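Homoaconitase large subunit (Methanocaldococcus jannaschii, PDB 4KP2) forms the large subunit of a [4Fe-4S] hydro-lyase that converts (R)-homocitrate through cis-homoaconitate to homoisocitrate in 2-oxosuberate biosynthesis. Local coordinates at residues C400-N405 / G410-I415. Sequence-based numbering, arbitrary orientation.
Sequences CLSTTN and GRMGHI
Met412 reaches out of the loop before strand 418-421 and lays its thioether end over the side chains of Cys400 and Ser402 of strand 399-402 and Thr404 just beyond its end. The two strands are neighbours in a parallel five-stranded sheet of this aconitase-family α/β/α sandwich, and the loop is part of their connection. Met412 CG stands beside the backbone N, anti to the carbonyl carbon (chi1 -74°), and from there the chain runs fully extended, carrying SD and CE across to the other segment. The two sulfurs meet, Met412 SD lying 3.7 Å from Cys400 SG. One bond further, the methyl CE rests against Ser402, 3.7 Å from its OG and about as far from its CB, while Thr404 OG1 is 4.0 Å from CE. Next to the methyl, Ser402 OG and Thr404 OG1 share a hydrogen bond of 2.7 Å, in which either could be the donor. Ile419 packs against Met412, and Phe319 against Ser402 and Thr404. Thr404 also lies about 4 Å, side chain to side chain, from Cys386, a predicted ligand of the [4Fe-4S] cluster. No hydrogen bond joins the segments: their contact rests on van der Waals packing of a polarisable thioether, close to the probable cluster site.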
ATOM      1  N   CYS A 400       8.448 -10.216  13.524  1.00 52.78           N
ATOM      2  CA  CYS A 400       7.486  -9.131  13.377  1.00 51.97           C
ATOM      3  C   CYS A 400       6.623  -8.940  14.621  1.00 55.57           C
ATOM      4  O   CYS A 400       6.099  -9.900  15.181  1.00 55.34           O
ATOM      5  CB  CYS A 400       6.589  -9.368  12.161  1.00 53.41           C
ATOM      6  SG  CYS A 400       5.223  -8.193  12.005  1.00 49.78           S
ATOM      7  N   LEU A 401       6.482  -7.688  15.045  1.00 52.64           N
ATOM      8  CA  LEU A 401       5.577  -7.342  16.133  1.00 44.27           C
ATOM      9  C   LEU A 401       4.307  -6.738  15.550  1.00 52.50           C
ATOM     10  O   LEU A 401       4.334  -5.643  14.988  1.00 54.65           O
ATOM     11  CB  LEU A 401       6.235  -6.354  17.094  1.00 47.58           C
ATOM     12  CG  LEU A 401       5.355  -5.882  18.253  1.00 55.63           C
ATOM     13  CD1 LEU A 401       4.970  -7.050  19.145  1.00 50.08           C
ATOM     14  CD2 LEU A 401       6.053  -4.804  19.059  1.00 50.08           C
ATOM     15  N   SER A 402       3.196  -7.453  15.685  1.00 54.39           N
ATOM     16  CA  SER A 402       1.952  -7.041  15.046  1.00 54.97           C
ATOM     17  C   SER A 402       0.830  -6.752  16.037  1.00 51.01           C
ATOM     18  O   SER A 402       0.858  -7.210  17.180  1.00 46.38           O
ATOM     19  CB  SER A 402       1.495  -8.104  14.046  1.00 45.61           C
ATOM     20  OG  SER A 402       0.276  -7.731  13.432  1.00 46.23           O
ATOM     21  N   THR A 403      -0.157  -5.984  15.586  1.00 49.02           N
ATOM     22  CA  THR A 403      -1.343  -5.699  16.382  1.00 46.49           C
ATOM     23  C   THR A 403      -2.494  -6.589  15.931  1.00 47.40           C
ATOM     24  O   THR A 403      -3.646  -6.359  16.292  1.00 52.97           O
ATOM     25  CB  THR A 403      -1.769  -4.226  16.265  1.00 45.78           C
ATOM     26  OG1 THR A 403      -2.076  -3.923  14.899  1.00 51.56           O
ATOM     27  CG2 THR A 403      -0.656  -3.310  16.748  1.00 41.28           C
ATOM     28  N   THR A 404      -2.167  -7.604  15.136  1.00 53.06           N
ATOM     29  CA  THR A 404      -3.158  -8.558  14.652  1.00 54.69           C
ATOM     30  C   THR A 404      -3.566  -9.549  15.737  1.00 54.19           C
ATOM     31  O   THR A 404      -3.245  -9.371  16.912  1.00 51.92           O
ATOM     32  CB  THR A 404      -2.644  -9.343  13.429  1.00 53.77           C
ATOM     33  OG1 THR A 404      -1.332  -9.851  13.701  1.00 51.62           O
ATOM     34  CG2 THR A 404      -2.591  -8.447  12.202  1.00 47.17           C
ATOM     35  N   ASN A 405      -4.266 -10.602  15.329  1.00 53.47           N
ATOM     36  CA  ASN A 405      -4.772 -11.593  16.271  1.00 51.79           C
ATOM     37  C   ASN A 405      -4.201 -12.992  16.056  1.00 54.39           C
ATOM     38  O   ASN A 405      -4.367 -13.871  16.904  1.00 54.64           O
ATOM     39  CB  ASN A 405      -6.301 -11.631  16.228  1.00 50.70           C
ATOM     40  CG  ASN A 405      -6.847 -11.577  14.816  1.00 54.37           C
ATOM     41  OD1 ASN A 405      -6.209 -12.044  13.873  1.00 55.01           O
ATOM     42  ND2 ASN A 405      -8.030 -10.997  14.663  1.00 51.85           N
ATOM     43  N   GLY A 410       4.738 -19.386  10.626  1.00 59.30           N
ATOM     44  CA  GLY A 410       4.774 -19.179   9.191  1.00 55.06           C
ATOM     45  C   GLY A 410       3.524 -18.501   8.668  1.00 51.33           C
ATOM     46  O   GLY A 410       3.098 -18.750   7.540  1.00 60.32           O
ATOM     47  N   ARG A 411       2.938 -17.636   9.488  1.00 49.86           N
ATOM     48  CA  ARG A 411       1.705 -16.951   9.122  1.00 56.53           C
ATOM     49  C   ARG A 411       1.964 -15.784   8.174  1.00 60.91           C
ATOM     50  O   ARG A 411       1.226 -15.584   7.207  1.00 69.95           O
ATOM     51  CB  ARG A 411       0.977 -16.456  10.373  1.00 59.97           C
ATOM     52  CG  ARG A 411      -0.345 -15.770  10.084  1.00 57.65           C
ATOM     53  CD  ARG A 411      -1.527 -16.630  10.499  1.00 69.80           C
ATOM     54  NE  ARG A 411      -1.464 -17.978   9.941  1.00 77.07           N
ATOM     55  CZ  ARG A 411      -2.453 -18.862  10.020  1.00 72.04           C
ATOM     56  NH1 ARG A 411      -3.587 -18.536  10.625  1.00 70.29           N
ATOM     57  NH2 ARG A 411      -2.314 -20.068   9.488  1.00 69.63           N
ATOM     58  N   MET A 412       3.013 -15.017   8.452  1.00 55.68           N
ATOM     59  CA  MET A 412       3.334 -13.845   7.643  1.00 57.93           C
ATOM     60  C   MET A 412       4.428 -14.111   6.614  1.00 57.10           C
ATOM     61  O   MET A 412       5.061 -13.178   6.122  1.00 56.60           O
ATOM     62  CB  MET A 412       3.734 -12.666   8.532  1.00 55.84           C
ATOM     63  CG  MET A 412       2.578 -12.019   9.264  1.00 57.46           C
ATOM     64  SD  MET A 412       3.074 -10.516  10.128  1.00 57.89           S
ATOM     65  CE  MET A 412       1.509  -9.997  10.819  1.00 49.51           C
ATOM     66  N   GLY A 413       4.653 -15.380   6.289  1.00 55.18           N
ATOM     67  CA  GLY A 413       5.622 -15.722   5.266  1.00 52.05           C
ATOM     68  C   GLY A 413       6.363 -17.021   5.506  1.00 58.36           C
ATOM     69  O   GLY A 413       5.763 -18.096   5.526  1.00 53.23           O
ATOM     70  N   HIS A 414       7.677 -16.916   5.680  1.00 62.74           N
ATOM     71  CA  HIS A 414       8.536 -18.082   5.842  1.00 56.05           C
ATOM     72  C   HIS A 414       8.144 -18.886   7.075  1.00 59.35           C
ATOM     73  O   HIS A 414       7.735 -18.321   8.089  1.00 64.50           O
ATOM     74  CB  HIS A 414       9.999 -17.648   5.941  1.00 60.50           C
ATOM     75  CG  HIS A 414      10.976 -18.720   5.569  1.00 63.44           C
ATOM     76  ND1 HIS A 414      11.291 -19.766   6.409  1.00 70.16           N
ATOM     77  CD2 HIS A 414      11.712 -18.902   4.448  1.00 60.67           C
ATOM     78  CE1 HIS A 414      12.177 -20.549   5.819  1.00 66.28           C
ATOM     79  NE2 HIS A 414      12.449 -20.047   4.628  1.00 65.17           N
ATOM     80  N   ILE A 415       8.273 -20.205   6.979  1.00 60.84           N
ATOM     81  CA  ILE A 415       7.881 -21.099   8.064  1.00 61.91           C
ATOM     82  C   ILE A 415       8.781 -20.934   9.290  1.00 64.94           C
ATOM     83  O   ILE A 415       8.406 -21.301  10.404  1.00 60.70           O
ATOM     84  CB  ILE A 415       7.875 -22.575   7.599  1.00 61.25           C
ATOM     85  CG1 ILE A 415       7.085 -23.451   8.575  1.00 54.25           C
ATOM     86  CG2 ILE A 415       9.296 -23.089   7.408  1.00 59.31           C
ATOM     87  CD1 ILE A 415       5.640 -23.041   8.725  1.00 56.67           C
TER